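Local coordinates for protein putative rhamnosidase (Streptomyces avermitilis, PDB 3W5M) that releases terminal alpha-L-rhamnose by hydrolysis from citrus flavonoids and gum arabic, and also binds L-rhamnose through a calcium-dependent carbohydrate-binding module, at residues 25-30 against 43-48; 427-432 against 441-446; 886-891 against 898-903; 756-761 against 806-811; 928-933 against 954-959. One frame throughout, in Å; residues are numbered along the deposited sequence.

Contacts 1 and 5 are buried and apolar; only contact 4 has a hydrogen bond between its segments, as part of a salt bridge. Contact 1 joins two facing sheets of the N-terminal immunoglobulin-like domain. Contact 5 sets the chain following helix 923-929 against a strand, probably where the helical and C-terminal domains meet. Contacts 3 and 4 both lie in the helical glycosidase domain, with nearest atoms about 17 Å apart. Contact 3 is at the surface and rests a lysine chain on an isoleucine. Contact 4 is partly buried. Contact 2, also partly buried, packs around a proline at the edge of a sheet, about 56 Å from contact 4 between centres.

Contact 1 of 5, residues 25-30 against 43-48; sequences PRLSWP and YQVRVA
Trp29 spends its one polar side-chain atom outside the pair: NE1 is hydrogen-bonded to OE1 of Gln40. The six-membered ring meets Tyr43 and Val45. Trp29 CZ2 comes within 3.5 Å of Tyr43 CG. Trp29 CH2 lies 3.8 Å above one face of the Tyr43 ring, offset toward its rim. The six-membered ring of Trp29 and the Tyr43 ring are oblique, with planes at 50° and centroids 5.1 Å apart. Both residues place CG between the backbone N and the carbonyl carbon (chi1 47° for Trp29, 65° for Tyr43), which swings both rings into the space between the strands. Trp29 CZ3 touches Val45 CG2 at 3.9 Å. The other methyl of Val45, CG1, meets Leu27 CD1 at 3.8 Å. Val45 thus gives one methyl to each of two residues of segment 25-30. A serine in place of Trp29 would probably take the indole cover from the Tyr43 face and Val45 CG2 and leave Gln40 without its indole partner. Strands 26-32 and 40-48 belong to different sheets, which face each other as a sandwich in the N-terminal immunoglobulin-like domain. Val90 and Val92 of strand 85-94 also pack on Trp29, and Val11 of strand 10-11 on Leu27.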
# COMPACT_ATOMS: atom_id res chain seq x y z
N PRO A 25 -0.82 7.93 -25.52
CA PRO A 25 -1.42 8.47 -24.29
C PRO A 25 -2.88 8.84 -24.51
O PRO A 25 -3.22 9.39 -25.56
CB PRO A 25 -0.57 9.73 -23.97
CG PRO A 25 0.25 9.98 -25.18
CD PRO A 25 0.36 8.68 -25.94
N ARG A 26 -3.73 8.57 -23.52
CA ARG A 26 -5.19 8.77 -23.66
C ARG A 26 -5.60 10.12 -23.13
O ARG A 26 -5.36 10.44 -21.96
CB ARG A 26 -5.95 7.66 -22.96
CG ARG A 26 -5.74 6.30 -23.64
CD ARG A 26 -6.26 5.15 -22.76
NE ARG A 26 -5.50 5.09 -21.52
CZ ARG A 26 -5.86 4.39 -20.44
NH1 ARG A 26 -6.97 3.67 -20.45
NH2 ARG A 26 -5.10 4.43 -19.37
N LEU A 27 -6.27 10.88 -23.98
CA LEU A 27 -6.58 12.29 -23.73
C LEU A 27 -8.04 12.40 -23.29
O LEU A 27 -8.91 11.67 -23.81
CB LEU A 27 -6.37 13.07 -25.04
CG LEU A 27 -4.97 12.97 -25.67
CD1 LEU A 27 -4.98 13.70 -27.01
CD2 LEU A 27 -3.95 13.56 -24.74
N SER A 28 -8.33 13.32 -22.36
CA SER A 28 -9.69 13.53 -21.89
C SER A 28 -10.02 15.01 -21.82
O SER A 28 -9.15 15.83 -21.47
CB SER A 28 -9.90 12.92 -20.49
OG SER A 28 -9.83 11.48 -20.53
N TRP A 29 -11.26 15.36 -22.14
CA TRP A 29 -11.71 16.78 -22.09
C TRP A 29 -13.09 16.95 -21.45
O TRP A 29 -14.10 17.04 -22.15
CB TRP A 29 -11.58 17.48 -23.46
CG TRP A 29 -12.12 16.71 -24.65
CD1 TRP A 29 -13.40 16.74 -25.15
CD2 TRP A 29 -11.38 15.83 -25.52
NE1 TRP A 29 -13.50 15.91 -26.25
CE2 TRP A 29 -12.28 15.35 -26.50
CE3 TRP A 29 -10.05 15.39 -25.54
CZ2 TRP A 29 -11.90 14.47 -27.50
CZ3 TRP A 29 -9.65 14.54 -26.57
CH2 TRP A 29 -10.58 14.07 -27.53
N PRO A 30 -13.13 17.01 -20.11
CA PRO A 30 -14.39 17.39 -19.47
C PRO A 30 -14.85 18.74 -20.06
O PRO A 30 -14.01 19.60 -20.39
CB PRO A 30 -14.01 17.55 -17.99
CG PRO A 30 -12.67 16.87 -17.82
CD PRO A 30 -12.00 16.94 -19.17
N TYR A 43 -14.77 16.22 -32.44
CA TYR A 43 -13.63 16.83 -31.75
C TYR A 43 -12.48 17.00 -32.70
O TYR A 43 -12.44 16.38 -33.75
CB TYR A 43 -13.18 15.98 -30.55
CG TYR A 43 -12.62 14.61 -30.93
CD1 TYR A 43 -11.27 14.47 -31.27
CD2 TYR A 43 -13.42 13.47 -30.92
CE1 TYR A 43 -10.74 13.23 -31.62
CE2 TYR A 43 -12.89 12.22 -31.26
CZ TYR A 43 -11.55 12.12 -31.62
OH TYR A 43 -11.00 10.90 -31.95
N GLN A 44 -11.52 17.82 -32.31
CA GLN A 44 -10.29 17.95 -33.06
C GLN A 44 -9.16 18.17 -32.11
O GLN A 44 -9.19 19.13 -31.32
CB GLN A 44 -10.36 19.14 -34.03
CG GLN A 44 -9.04 19.48 -34.71
CD GLN A 44 -9.16 20.64 -35.69
OE1 GLN A 44 -10.12 21.41 -35.63
NE2 GLN A 44 -8.18 20.77 -36.59
N VAL A 45 -8.13 17.32 -32.21
CA VAL A 45 -6.96 17.44 -31.37
C VAL A 45 -5.74 17.90 -32.16
O VAL A 45 -5.49 17.41 -33.25
CB VAL A 45 -6.63 16.10 -30.66
CG1 VAL A 45 -5.32 16.21 -29.89
CG2 VAL A 45 -7.79 15.67 -29.77
N ARG A 46 -5.00 18.85 -31.61
CA ARG A 46 -3.72 19.22 -32.20
C ARG A 46 -2.62 19.03 -31.20
O ARG A 46 -2.82 19.28 -30.02
CB ARG A 46 -3.72 20.68 -32.61
CG ARG A 46 -4.64 21.00 -33.75
CD ARG A 46 -4.63 22.51 -33.91
NE ARG A 46 -5.20 22.90 -35.18
CZ ARG A 46 -5.40 24.16 -35.54
NH1 ARG A 46 -5.08 25.16 -34.71
NH2 ARG A 46 -5.93 24.41 -36.72
N VAL A 47 -1.46 18.59 -31.69
CA VAL A 47 -0.27 18.38 -30.87
C VAL A 47 0.89 19.04 -31.59
O VAL A 47 1.02 18.90 -32.82
CB VAL A 47 0.05 16.86 -30.70
CG1 VAL A 47 1.19 16.66 -29.72
CG2 VAL A 47 -1.18 16.06 -30.27
N ALA A 48 1.72 19.74 -30.84
CA ALA A 48 2.83 20.51 -31.37
C ALA A 48 3.99 20.59 -30.38
O ALA A 48 3.84 20.25 -29.19
CB ALA A 48 2.34 21.91 -31.77

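Contact 2 of 5, residues 427-432 against 441-446; sequences PIVSAD and ARKETA
Lys443 turns CG anti to its carbonyl carbon (chi1 -70°) and then runs extended, which carries its amine across to Val429. Glu444 starts in a similar way (chi1 -80°), and its CG lies against the ring of Pro427. The proline is the centre of the contact. Its CG is 3.9 Å from Glu444 CG, and the two side chains cross at about a right angle. Lys443 closes on it from the backbone side, with Lys443 CB 3.8 Å from Pro427 CA. Farther out, Lys443 NZ stops 4.1 Å from Val429 CG2, a loose contact between two exposed residues.

Segment 441-446 begins with a short 3-10 turn, in which Glu444 N bonds Ala441 O at 3.2 Å. It follows strand 436-440, which pairs antiparallel with strand 428-432 at the edge of a large mixed sheet. Val429 and Ser430 both face Thr438, a classic beta bulge in this hairpin. The carboxylate of Glu444 is held elsewhere, by the hydroxyl of Tyr439 and a salt bridge to Lys554. Those bonds fix the chain whose CG supports the proline.

Pro427 N approaches Lys443 O at 3.5 Å, but a proline nitrogen has no hydrogen to give. That pair is no hydrogen bond, and none other joins the two segments. The contact rests on the fit of carbon against carbon, with the Glu444 carboxylate bonded elsewhere and the Lys443 amine only near a methyl.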
# COMPACT_ATOMS: atom_id res chain seq x y z
N PRO A 427 23.70 9.16 9.00
CA PRO A 427 22.96 9.01 10.25
C PRO A 427 21.90 7.90 10.28
O PRO A 427 21.43 7.52 11.36
CB PRO A 427 22.27 10.36 10.39
CG PRO A 427 22.07 10.85 9.01
CD PRO A 427 23.17 10.25 8.16
N ILE A 428 21.48 7.41 9.11
CA ILE A 428 20.40 6.41 9.15
C ILE A 428 20.95 5.00 9.34
O ILE A 428 21.28 4.30 8.36
CB ILE A 428 19.48 6.50 7.90
CG1 ILE A 428 19.18 7.95 7.60
CG2 ILE A 428 18.20 5.70 8.19
CD1 ILE A 428 18.30 8.25 6.39
N VAL A 429 21.03 4.60 10.61
CA VAL A 429 21.69 3.37 11.05
C VAL A 429 20.90 2.15 10.60
O VAL A 429 21.47 1.13 10.18
CB VAL A 429 21.81 3.40 12.59
CG1 VAL A 429 22.43 2.12 13.12
CG2 VAL A 429 22.65 4.62 13.01
N SER A 430 19.59 2.25 10.66
CA SER A 430 18.75 1.13 10.27
C SER A 430 17.46 1.68 9.67
O SER A 430 16.92 2.68 10.15
CB SER A 430 18.46 0.29 11.50
OG SER A 430 17.79 -0.89 11.11
N ALA A 431 16.95 1.05 8.62
CA ALA A 431 15.71 1.54 8.02
C ALA A 431 14.95 0.35 7.46
O ALA A 431 15.41 -0.28 6.49
CB ALA A 431 16.00 2.53 6.92
N ASP A 432 13.82 0.04 8.06
CA ASP A 432 13.05 -1.13 7.63
C ASP A 432 11.60 -0.77 7.61
O ASP A 432 11.12 -0.08 8.50
CB ASP A 432 13.29 -2.30 8.61
CG ASP A 432 12.65 -3.61 8.12
OD1 ASP A 432 13.32 -4.34 7.35
OD2 ASP A 432 11.49 -3.90 8.51
N ALA A 441 21.72 11.53 14.96
CA ALA A 441 22.00 12.86 14.37
C ALA A 441 23.46 13.23 14.53
O ALA A 441 23.97 14.12 13.84
CB ALA A 441 21.07 13.94 14.97
N ARG A 442 24.15 12.54 15.42
CA ARG A 442 25.59 12.77 15.60
C ARG A 442 26.39 12.30 14.41
O ARG A 442 27.51 12.76 14.18
CB ARG A 442 26.08 12.08 16.84
CG ARG A 442 25.53 12.76 18.10
CD ARG A 442 25.85 11.94 19.32
NE ARG A 442 25.44 10.56 19.12
CZ ARG A 442 25.65 9.60 19.99
NH1 ARG A 442 26.26 9.86 21.14
NH2 ARG A 442 25.25 8.37 19.73
N LYS A 443 25.78 11.39 13.64
CA LYS A 443 26.45 10.81 12.49
C LYS A 443 26.12 11.56 11.20
O LYS A 443 26.46 11.09 10.11
CB LYS A 443 26.09 9.33 12.38
CG LYS A 443 26.70 8.46 13.46
CD LYS A 443 26.23 7.02 13.35
CE LYS A 443 26.98 6.13 14.34
NZ LYS A 443 26.44 4.73 14.52
N GLU A 444 25.46 12.71 11.32
CA GLU A 444 25.22 13.57 10.17
C GLU A 444 26.54 14.05 9.55
O GLU A 444 27.53 14.25 10.26
CB GLU A 444 24.33 14.76 10.54
CG GLU A 444 22.85 14.38 10.58
CD GLU A 444 21.96 15.46 11.18
OE1 GLU A 444 22.46 16.57 11.47
OE2 GLU A 444 20.74 15.18 11.34
N THR A 445 26.55 14.22 8.24
CA THR A 445 27.72 14.72 7.53
C THR A 445 27.29 16.01 6.86
O THR A 445 26.91 16.06 5.69
CB THR A 445 28.27 13.67 6.51
OG1 THR A 445 27.21 13.32 5.62
CG2 THR A 445 28.71 12.43 7.23
N ALA A 446 27.31 17.10 7.63
CA ALA A 446 26.80 18.37 7.14
C ALA A 446 27.43 18.79 5.82
O ALA A 446 28.67 18.79 5.66
CB ALA A 446 26.99 19.46 8.20

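Contact 3 of 5, residues 886-891 against 898-903; sequences IDKGST and DSIQPD
Lys888 meets Ile900 just past the end of helix 883-887, which closes in a Schellman motif. Gly889 is the C-prime residue with positive phi; its N bonds Ile886 O at 3.0 Å, and Ser890 N bonds Pro885 O. Lys888 is the first residue to leave the helical angles. Its CG lies anti to the carbonyl carbon, and the chain then bends three times, at chi2 (-75°), chi3 and chi4. The third torsion, -108°, is away from a staggered value. This folding curls the lysine alongside segment 898-903 instead of sending it straight outward.

The contact is made by the last carbon of the chain: Lys888 CE rests 3.8 Å from Ile900 CG2, and the side chains meet at an oblique angle. Ile900 offers this methyl because CG2 is anti to its backbone N, while CG1 takes the place beside that N. Trp894 also packs on Ile900.

Both segments are in the glycoside hydrolase family 78 helical domain. The Ile900 side chain is about 11 Å from that of Glu895, the probable proton acceptor. The contact itself is at the surface.

Tyr884 OH is hydrogen-bonded to both Lys888 NZ and Ile900 O, while Lys888 NZ stays 3.7 Å from Gln901 O, with no hydrogen bond between them.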
# COMPACT_ATOMS: atom_id res chain seq x y z
N ILE A 886 -17.94 2.18 15.35
CA ILE A 886 -18.00 3.63 15.41
C ILE A 886 -18.30 4.14 16.82
O ILE A 886 -17.69 5.14 17.27
CB ILE A 886 -18.99 4.21 14.38
CG1 ILE A 886 -18.50 3.82 12.96
CG2 ILE A 886 -19.11 5.72 14.55
CD1 ILE A 886 -19.30 4.41 11.81
N ASP A 887 -19.21 3.46 17.51
CA ASP A 887 -19.52 3.80 18.91
C ASP A 887 -18.32 3.55 19.85
O ASP A 887 -18.21 4.21 20.90
CB ASP A 887 -20.78 3.07 19.40
CG ASP A 887 -22.06 3.68 18.83
OD1 ASP A 887 -22.02 4.82 18.31
OD2 ASP A 887 -23.13 3.01 18.89
N LYS A 888 -17.43 2.64 19.46
CA LYS A 888 -16.18 2.38 20.18
C LYS A 888 -15.03 3.27 19.74
O LYS A 888 -13.87 2.98 20.06
CB LYS A 888 -15.76 0.91 20.08
CG LYS A 888 -16.83 -0.10 20.46
CD LYS A 888 -17.04 -0.18 21.96
CE LYS A 888 -16.49 -1.47 22.53
NZ LYS A 888 -17.43 -2.61 22.34
N GLY A 889 -15.33 4.35 19.01
CA GLY A 889 -14.33 5.33 18.61
C GLY A 889 -13.52 4.98 17.36
O GLY A 889 -12.49 5.61 17.11
N SER A 890 -13.98 3.99 16.57
CA SER A 890 -13.27 3.64 15.30
C SER A 890 -13.15 4.85 14.39
O SER A 890 -14.05 5.69 14.33
CB SER A 890 -13.95 2.47 14.57
OG SER A 890 -15.17 2.88 13.97
N THR A 891 -12.01 4.97 13.71
CA THR A 891 -11.83 6.01 12.71
C THR A 891 -11.42 5.38 11.36
O THR A 891 -11.10 6.10 10.42
CB THR A 891 -10.77 7.04 13.15
OG1 THR A 891 -9.59 6.33 13.53
CG2 THR A 891 -11.27 7.91 14.37
N ASP A 898 -15.77 -7.85 15.43
CA ASP A 898 -15.48 -7.75 16.87
C ASP A 898 -14.00 -7.55 17.18
O ASP A 898 -13.51 -8.13 18.13
CB ASP A 898 -15.93 -9.04 17.57
CG ASP A 898 -15.33 -10.27 16.96
OD1 ASP A 898 -14.76 -10.19 15.85
OD2 ASP A 898 -15.40 -11.36 17.58
N SER A 899 -13.29 -6.73 16.41
CA SER A 899 -11.86 -6.52 16.72
C SER A 899 -11.66 -6.06 18.18
O SER A 899 -10.71 -6.50 18.84
CB SER A 899 -11.18 -5.59 15.71
OG SER A 899 -11.01 -6.29 14.49
N ILE A 900 -12.54 -5.18 18.65
CA ILE A 900 -12.80 -5.01 20.08
C ILE A 900 -14.11 -5.74 20.35
O ILE A 900 -15.12 -5.46 19.70
CB ILE A 900 -12.98 -3.55 20.51
CG1 ILE A 900 -11.71 -2.72 20.22
CG2 ILE A 900 -13.30 -3.49 22.01
CD1 ILE A 900 -11.92 -1.21 20.25
N GLN A 901 -14.10 -6.69 21.29
CA GLN A 901 -15.30 -7.49 21.59
C GLN A 901 -16.26 -6.79 22.54
O GLN A 901 -15.86 -5.83 23.23
CB GLN A 901 -14.90 -8.84 22.18
CG GLN A 901 -13.74 -9.48 21.46
CD GLN A 901 -13.76 -10.97 21.60
OE1 GLN A 901 -12.82 -11.56 22.12
NE2 GLN A 901 -14.83 -11.60 21.13
N PRO A 902 -17.54 -7.25 22.59
CA PRO A 902 -18.57 -6.58 23.40
C PRO A 902 -18.24 -6.54 24.90
O PRO A 902 -18.71 -5.63 25.58
CB PRO A 902 -19.83 -7.42 23.14
CG PRO A 902 -19.57 -8.09 21.84
CD PRO A 902 -18.10 -8.38 21.83
N ASP A 903 -17.41 -7.47 25.37
CA ASP A 903 -16.92 -7.46 26.77
C ASP A 903 -15.80 -6.45 27.01
O ASP A 903 -15.42 -6.22 28.15
CB ASP A 903 -16.39 -8.84 27.17
CG ASP A 903 -16.74 -9.91 26.18
OD1 ASP A 903 -17.35 -9.59 25.11
OD2 ASP A 903 -16.39 -11.08 26.45

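Contact 4 of 5, residues 756-761 against 806-811; sequences KDVIAT and KVKGDT
The carboxylate of Asp757 takes Lys808 NZ on the syn lone pair of OD2, the side of its other oxygen. The bond from Lys808 NZ to Asp757 OD2 is 3.0 Å and forms a salt bridge. Asp757 OD1 stays 3.8 Å from Lys808 NZ, so the amine favours one oxygen. The backbone carbonyl of Asp757 is gripped from opposite faces of its plane, by Thr761 N and by Thr761 OG1. The hydroxyl bond, Thr761 OG1 to Asp757 O, is 3.0 Å with a C=O...donor angle of 153°.

Segment 756-761 opens helix 756-777 of the helical glycosidase domain. Lys808 sits in a type II beta turn from Val807 to Asp810, closed by Asp810 N bonding Val807 O. After the turn, Thr811 is the N-cap of helix 812-820.

Lys808 can span the gap because its chain is fully extended, with chi1 at -178°. On the way it passes Val758, whose CG2 touches Lys808 CB at 3.9 Å and also nears CG and CD of Lys808. A glycine in place of Asp757 would probably leave the Lys808 amine without its counter-charge and free to turn. Tyr800 of helix 783-800 packs on Asp757, Val758 and Lys808. Deeper in, Val758 CG1 meets Val807 CG1 at 4.3 Å.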
# COMPACT_ATOMS: atom_id res chain seq x y z
N LYS A 756 -17.75 -23.89 1.32
CA LYS A 756 -16.77 -23.33 0.39
C LYS A 756 -16.98 -23.78 -1.05
O LYS A 756 -16.57 -23.07 -1.96
CB LYS A 756 -15.34 -23.61 0.88
CG LYS A 756 -15.02 -22.94 2.21
CD LYS A 756 -13.73 -23.46 2.81
CE LYS A 756 -13.34 -22.62 4.01
NZ LYS A 756 -12.02 -23.09 4.51
N ASP A 757 -17.62 -24.94 -1.28
CA ASP A 757 -17.93 -25.36 -2.66
C ASP A 757 -19.05 -24.53 -3.31
O ASP A 757 -19.00 -24.26 -4.50
CB ASP A 757 -18.22 -26.87 -2.78
CG ASP A 757 -19.33 -27.34 -1.84
OD1 ASP A 757 -19.49 -26.79 -0.73
OD2 ASP A 757 -20.05 -28.30 -2.22
N VAL A 758 -20.03 -24.09 -2.52
CA VAL A 758 -21.05 -23.14 -2.98
C VAL A 758 -20.35 -21.82 -3.39
O VAL A 758 -20.60 -21.27 -4.47
CB VAL A 758 -22.10 -22.86 -1.88
CG1 VAL A 758 -23.09 -21.77 -2.30
CG2 VAL A 758 -22.85 -24.14 -1.52
N ILE A 759 -19.47 -21.34 -2.52
CA ILE A 759 -18.70 -20.12 -2.80
C ILE A 759 -17.86 -20.25 -4.05
O ILE A 759 -17.90 -19.37 -4.93
CB ILE A 759 -17.76 -19.75 -1.64
CG1 ILE A 759 -18.51 -19.41 -0.34
CG2 ILE A 759 -16.77 -18.66 -2.08
CD1 ILE A 759 -19.58 -18.35 -0.43
N ALA A 760 -17.08 -21.32 -4.13
CA ALA A 760 -16.15 -21.50 -5.23
C ALA A 760 -16.87 -21.66 -6.55
O ALA A 760 -16.44 -21.10 -7.56
CB ALA A 760 -15.23 -22.68 -4.97
N THR A 761 -17.96 -22.43 -6.57
CA THR A 761 -18.68 -22.60 -7.82
C THR A 761 -19.39 -21.28 -8.21
O THR A 761 -19.42 -20.95 -9.38
CB THR A 761 -19.64 -23.82 -7.78
OG1 THR A 761 -18.91 -24.99 -7.37
CG2 THR A 761 -20.17 -24.08 -9.17
N LYS A 806 -34.18 -22.73 -1.21
CA LYS A 806 -33.16 -22.78 -0.18
C LYS A 806 -31.82 -23.10 -0.82
O LYS A 806 -31.71 -23.95 -1.69
CB LYS A 806 -33.50 -23.80 0.91
CG LYS A 806 -34.01 -23.18 2.20
CD LYS A 806 -35.46 -22.72 2.10
CE LYS A 806 -35.90 -21.95 3.33
NZ LYS A 806 -35.60 -22.68 4.60
N VAL A 807 -30.79 -22.38 -0.40
CA VAL A 807 -29.46 -22.64 -0.90
C VAL A 807 -28.67 -23.35 0.20
O VAL A 807 -28.82 -23.02 1.38
CB VAL A 807 -28.77 -21.34 -1.37
CG1 VAL A 807 -27.40 -21.66 -1.97
CG2 VAL A 807 -29.66 -20.61 -2.39
N LYS A 808 -27.86 -24.30 -0.22
CA LYS A 808 -26.98 -25.08 0.65
C LYS A 808 -26.20 -24.19 1.62
O LYS A 808 -25.49 -23.26 1.21
CB LYS A 808 -26.04 -25.92 -0.20
CG LYS A 808 -25.10 -26.81 0.59
CD LYS A 808 -24.28 -27.65 -0.36
CE LYS A 808 -23.14 -28.38 0.35
NZ LYS A 808 -22.37 -29.22 -0.61
N GLY A 809 -26.38 -24.47 2.91
CA GLY A 809 -25.65 -23.82 3.96
C GLY A 809 -26.59 -22.89 4.67
O GLY A 809 -26.37 -22.56 5.84
N ASP A 810 -27.62 -22.44 3.94
CA ASP A 810 -28.67 -21.63 4.51
C ASP A 810 -28.10 -20.45 5.31
O ASP A 810 -28.63 -20.08 6.36
CB ASP A 810 -29.64 -22.51 5.34
CG ASP A 810 -30.98 -21.84 5.61
OD1 ASP A 810 -31.50 -21.14 4.72
OD2 ASP A 810 -31.53 -22.03 6.72
N THR A 811 -27.02 -19.86 4.79
CA THR A 811 -26.39 -18.70 5.42
C THR A 811 -26.84 -17.41 4.75
O THR A 811 -27.31 -17.43 3.61
CB THR A 811 -24.85 -18.79 5.37
OG1 THR A 811 -24.41 -18.88 4.01
CG2 THR A 811 -24.35 -20.01 6.13

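Contact 5 of 5, residues 928-933 against 954-959; sequences ANIAGI and TSARAT
The backbones come close at Ala931 and Ala958, whose CA atoms are 5.8 Å apart, with no hydrogen bond between the segments. Such nearness is possible because both residues are alanines: Ala931 CB and Ala958 CB touch at 3.5 Å. On one flank Ile933 CD1 reaches Ala958 CB at 4.1 Å. Its CG1 lies anti to the carbonyl carbon (chi1 -64°), and with chi2 near 180° the extended branch puts CD1 over the alanine. On the other flank Ile930 uses its short branch, and CG2 meets Ala956 CB at 4.0 Å.

Ala956 and Ala958 both turn toward segment 928-933. Arg957, between them, points away and forms a salt bridge with Glu603. Gly932, with phi 72°, lets the chain leave the helical path and turn between Ala931 and Ile933.

Two carbonyls of the segment, Ile930 O and Ala931 O, find partners on strand 965-974: Trp971 NE1 and Thr969 OG1. Phe600 of strand 600-604 packs on both Ala931 and Ala958. The chain following helix 923-929 packs closely on the sheet, through alanines at its nearest point. It probably lies at the junction of the (alpha/alpha)6 barrel and the C-terminal beta-sandwich domain.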
# COMPACT_ATOMS: atom_id res chain seq x y z
N ALA A 928 -24.53 4.94 -4.13
CA ALA A 928 -25.51 4.60 -5.17
C ALA A 928 -26.96 4.88 -4.74
O ALA A 928 -27.77 5.29 -5.56
CB ALA A 928 -25.35 3.15 -5.62
N ASN A 929 -27.25 4.73 -3.45
CA ASN A 929 -28.65 4.75 -2.96
C ASN A 929 -29.04 5.90 -2.05
O ASN A 929 -30.19 6.37 -2.10
CB ASN A 929 -28.96 3.44 -2.28
CG ASN A 929 -28.77 2.25 -3.19
OD1 ASN A 929 -27.82 1.48 -3.04
ND2 ASN A 929 -29.65 2.10 -4.16
N ILE A 930 -28.11 6.40 -1.24
CA ILE A 930 -28.42 7.55 -0.43
C ILE A 930 -28.08 8.79 -1.23
O ILE A 930 -28.90 9.70 -1.37
CB ILE A 930 -27.70 7.53 0.96
CG1 ILE A 930 -28.06 6.24 1.71
CG2 ILE A 930 -28.04 8.81 1.74
CD1 ILE A 930 -27.28 5.98 2.99
N ALA A 931 -26.86 8.83 -1.78
CA ALA A 931 -26.49 9.93 -2.67
C ALA A 931 -27.20 9.78 -4.03
O ALA A 931 -27.50 10.77 -4.69
CB ALA A 931 -24.97 9.99 -2.82
N GLY A 932 -27.50 8.56 -4.44
CA GLY A 932 -28.22 8.34 -5.69
C GLY A 932 -27.37 8.62 -6.92
O GLY A 932 -27.83 9.28 -7.86
N ILE A 933 -26.13 8.12 -6.91
CA ILE A 933 -25.19 8.33 -8.02
C ILE A 933 -24.62 6.98 -8.39
O ILE A 933 -23.87 6.38 -7.61
CB ILE A 933 -24.03 9.29 -7.65
CG1 ILE A 933 -24.58 10.69 -7.36
CG2 ILE A 933 -22.98 9.32 -8.76
CD1 ILE A 933 -23.53 11.72 -6.95
N THR A 954 -33.02 12.09 5.93
CA THR A 954 -34.02 12.95 5.31
C THR A 954 -33.38 13.99 4.41
O THR A 954 -34.04 14.89 3.88
CB THR A 954 -34.89 13.64 6.38
OG1 THR A 954 -34.06 14.45 7.23
CG2 THR A 954 -35.65 12.59 7.21
N SER A 955 -32.07 13.85 4.22
CA SER A 955 -31.29 14.95 3.69
C SER A 955 -29.95 14.36 3.28
O SER A 955 -29.34 13.65 4.07
CB SER A 955 -31.07 15.95 4.83
OG SER A 955 -30.79 17.24 4.33
N ALA A 956 -29.53 14.60 2.04
CA ALA A 956 -28.20 14.17 1.57
C ALA A 956 -27.69 15.06 0.45
O ALA A 956 -28.46 15.63 -0.34
CB ALA A 956 -28.20 12.71 1.12
N ARG A 957 -26.37 15.19 0.37
CA ARG A 957 -25.75 15.94 -0.70
C ARG A 957 -24.43 15.24 -1.05
O ARG A 957 -23.76 14.72 -0.17
CB ARG A 957 -25.54 17.40 -0.29
CG ARG A 957 -24.12 17.80 0.03
CD ARG A 957 -24.06 19.02 0.94
NE ARG A 957 -22.77 19.71 0.84
CZ ARG A 957 -21.56 19.14 0.99
NH1 ARG A 957 -21.44 17.84 1.23
NH2 ARG A 957 -20.47 19.88 0.88
N ALA A 958 -24.11 15.18 -2.34
CA ALA A 958 -22.91 14.48 -2.81
C ALA A 958 -22.36 15.13 -4.07
O ALA A 958 -23.12 15.71 -4.86
CB ALA A 958 -23.22 13.02 -3.08
N THR A 959 -21.05 15.02 -4.27
CA THR A 959 -20.46 15.35 -5.57
C THR A 959 -19.43 14.27 -5.91
O THR A 959 -18.53 13.98 -5.10
CB THR A 959 -19.77 16.72 -5.56
OG1 THR A 959 -20.72 17.75 -5.22
CG2 THR A 959 -19.15 17.04 -6.94